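Local coordinates for protein vaginolysin (Gardnerella vaginalis, PDB 5IMY) that probably binds cholesterol in host membranes and acts as a pore-forming toxin of the cholesterol-dependent cytolysin family, at residues 23-26 with 27-31. Residues are numbered along the deposited sequence; the frame is centred on the assembly and turned at random.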
ATOM      1  N   ASP A  23      23.828 -58.966 -11.771  1.00 67.32           N
ATOM      2  CA  ASP A  23      24.287 -57.930 -12.688  1.00 68.23           C
ATOM      3  C   ASP A  23      23.125 -57.351 -13.488  1.00 59.65           C
ATOM      4  O   ASP A  23      23.028 -56.131 -13.668  1.00 54.97           O
ATOM      5  CB  ASP A  23      25.345 -58.511 -13.627  1.00 75.10           C
ATOM      6  CG  ASP A  23      26.343 -57.476 -14.101  1.00 93.58           C
ATOM      7  OD1 ASP A  23      27.406 -57.340 -13.458  1.00 97.19           O
ATOM      8  OD2 ASP A  23      26.070 -56.802 -15.116  1.00 84.11           O
ATOM      9  N   SER A  24      22.227 -58.215 -13.972  1.00 54.44           N
ATOM     10  CA  SER A  24      21.134 -57.753 -14.822  1.00 56.14           C
ATOM     11  C   SER A  24      20.157 -56.878 -14.048  1.00 56.07           C
ATOM     12  O   SER A  24      19.707 -55.843 -14.553  1.00 51.09           O
ATOM     13  CB  SER A  24      20.410 -58.949 -15.440  1.00 54.54           C
ATOM     14  OG  SER A  24      20.779 -59.117 -16.798  1.00 70.01           O
ATOM     15  N   LEU A  25      19.810 -57.276 -12.823  1.00 57.82           N
ATOM     16  CA  LEU A  25      18.924 -56.452 -12.009  1.00 53.72           C
ATOM     17  C   LEU A  25      19.570 -55.110 -11.693  1.00 51.30           C
ATOM     18  O   LEU A  25      18.890 -54.080 -11.642  1.00 43.14           O
ATOM     19  CB  LEU A  25      18.562 -57.187 -10.719  1.00 50.97           C
ATOM     20  CG  LEU A  25      17.608 -56.459  -9.769  1.00 54.74           C
ATOM     21  CD1 LEU A  25      16.172 -56.607 -10.225  1.00 52.20           C
ATOM     22  CD2 LEU A  25      17.779 -56.974  -8.357  1.00 58.55           C
ATOM     23  N   ASN A  26      20.889 -55.103 -11.485  1.00 49.52           N
ATOM     24  CA  ASN A  26      21.590 -53.860 -11.187  1.00 48.76           C
ATOM     25  C   ASN A  26      21.537 -52.895 -12.364  1.00 49.13           C
ATOM     26  O   ASN A  26      21.422 -51.679 -12.176  1.00 49.84           O
ATOM     27  CB  ASN A  26      23.040 -54.154 -10.805  1.00 43.33           C
ATOM     28  CG  ASN A  26      23.244 -54.254  -9.307  1.00 47.05           C
ATOM     29  OD1 ASN A  26      22.472 -53.702  -8.525  1.00 50.03           O
ATOM     30  ND2 ASN A  26      24.295 -54.955  -8.898  1.00 41.41           N
ATOM     31  N   ASN A  27      21.625 -53.415 -13.590  1.00 45.04           N
ATOM     32  CA  ASN A  27      21.581 -52.543 -14.761  1.00 48.52           C
ATOM     33  C   ASN A  27      20.184 -51.979 -14.973  1.00 45.77           C
ATOM     34  O   ASN A  27      20.032 -50.830 -15.404  1.00 51.34           O
ATOM     35  CB  ASN A  27      22.047 -53.304 -16.003  1.00 53.94           C
ATOM     36  CG  ASN A  27      23.552 -53.481 -16.048  1.00 49.55           C
ATOM     37  OD1 ASN A  27      24.299 -52.711 -15.446  1.00 55.16           O
ATOM     38  ND2 ASN A  27      24.004 -54.497 -16.772  1.00 57.56           N
ATOM     39  N   TYR A  28      19.149 -52.768 -14.678  1.00 42.48           N
ATOM     40  CA  TYR A  28      17.784 -52.283 -14.858  1.00 47.82           C
ATOM     41  C   TYR A  28      17.467 -51.153 -13.886  1.00 41.49           C
ATOM     42  O   TYR A  28      16.862 -50.147 -14.274  1.00 40.18           O
ATOM     43  CB  TYR A  28      16.792 -53.432 -14.687  1.00 41.44           C
ATOM     44  CG  TYR A  28      15.347 -52.998 -14.743  1.00 37.04           C
ATOM     45  CD1 TYR A  28      14.773 -52.582 -15.937  1.00 41.50           C
ATOM     46  CD2 TYR A  28      14.554 -53.003 -13.603  1.00 39.79           C
ATOM     47  CE1 TYR A  28      13.453 -52.181 -15.995  1.00 43.71           C
ATOM     48  CE2 TYR A  28      13.231 -52.606 -13.650  1.00 43.43           C
ATOM     49  CZ  TYR A  28      12.686 -52.195 -14.849  1.00 45.41           C
ATOM     50  OH  TYR A  28      11.370 -51.799 -14.906  1.00 44.28           O
ATOM     51  N   LEU A  29      17.870 -51.294 -12.621  1.00 38.18           N
ATOM     52  CA  LEU A  29      17.586 -50.254 -11.639  1.00 43.22           C
ATOM     53  C   LEU A  29      18.453 -49.022 -11.858  1.00 43.61           C
ATOM     54  O   LEU A  29      18.014 -47.901 -11.581  1.00 41.62           O
ATOM     55  CB  LEU A  29      17.788 -50.799 -10.224  1.00 34.72           C
ATOM     56  CG  LEU A  29      16.971 -52.042  -9.855  1.00 33.05           C
ATOM     57  CD1 LEU A  29      17.223 -52.426  -8.405  1.00 44.89           C
ATOM     58  CD2 LEU A  29      15.485 -51.827 -10.103  1.00 33.08           C
ATOM     59  N   TRP A  30      19.681 -49.205 -12.351  1.00 46.82           N
ATOM     60  CA  TRP A  30      20.554 -48.065 -12.612  1.00 46.08           C
ATOM     61  C   TRP A  30      20.119 -47.291 -13.849  1.00 47.91           C
ATOM     62  O   TRP A  30      20.277 -46.065 -13.896  1.00 53.28           O
ATOM     63  CB  TRP A  30      21.998 -48.536 -12.782  1.00 46.62           C
ATOM     64  CG  TRP A  30      22.739 -48.779 -11.501  1.00 42.85           C
ATOM     65  CD1 TRP A  30      22.561 -48.134 -10.311  1.00 39.31           C
ATOM     66  CD2 TRP A  30      23.779 -49.738 -11.285  1.00 46.30           C
ATOM     67  NE1 TRP A  30      23.430 -48.629  -9.370  1.00 40.90           N
ATOM     68  CE2 TRP A  30      24.187 -49.618  -9.942  1.00 46.46           C
ATOM     69  CE3 TRP A  30      24.407 -50.688 -12.098  1.00 43.78           C
ATOM     70  CZ2 TRP A  30      25.193 -50.411  -9.393  1.00 45.89           C
ATOM     71  CZ3 TRP A  30      25.406 -51.472 -11.551  1.00 43.64           C
ATOM     72  CH2 TRP A  30      25.788 -51.331 -10.212  1.00 43.57           C
ATOM     73  N   ASP A  31      19.578 -47.977 -14.852  1.00 49.05           N
ATOM     74  CA  ASP A  31      19.247 -47.360 -16.128  1.00 50.51           C
ATOM     75  C   ASP A  31      17.818 -46.832 -16.184  1.00 45.65           C
ATOM     76  O   ASP A  31      17.359 -46.443 -17.263  1.00 41.24           O
ATOM     77  CB  ASP A  31      19.476 -48.358 -17.266  1.00 55.07           C
ATOM     78  CG  ASP A  31      20.915 -48.824 -17.350  1.00 63.27           C
ATOM     79  OD1 ASP A  31      21.781 -48.214 -16.685  1.00 70.99           O
ATOM     80  OD2 ASP A  31      21.183 -49.799 -18.084  1.00 59.97           O
TER
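The side chain of Asn26 runs alongside that of Trp30, one helical turn further on. The amide and indole planes are stacked, 18° apart, with the amide near the CH2 end of the ring. Asn26 CB makes a CH-pi contact over the face of the six-membered ring of Trp30, 4.0 Å from its centroid and displaced from the ring centre. The Trp30 side chain swings back along the helix: CG is anti to the carbonyl carbon (chi1 -81°), and the benzo part of the indole reaches Asn26. The backbone ties the same pair, as Trp30 N donates to Asn26 O at 3.0 Å.

The amide of Asn26 has its polar partners outside the helix. OD1 accepts from Ala230 N and ND2 bonds to Ser228 OG, while Pro229 touches both Asn26 and Trp30.

Two flanking pairs repeat the four-residue spacing. Leu25 CG meets Leu29 CD1 at 4.3 Å, and both leucines pack on Leu242 of helix 240-243. Asp23 and Asn27 approach with their carboxylate and amide planes 86° apart. Asp23 OD2 and Asn27 ND2 are 3.5 Å apart, a loose polar approach between two exposed side chains. Backbone bonds from Asn27 N to Asp23 O and from Leu29 N to Leu25 O complete these turns.

Helix 22-30, near the N-terminus of the chain, buries its two leucines and Asn26, while Asp23 and Asn27 stay exposed. The leucines supply apolar packing, whereas the buried Asn26 amide has both ends satisfied by the 228-230 loop. Those bonds probably fix the amide rotation and keep it nearly parallel to the indole.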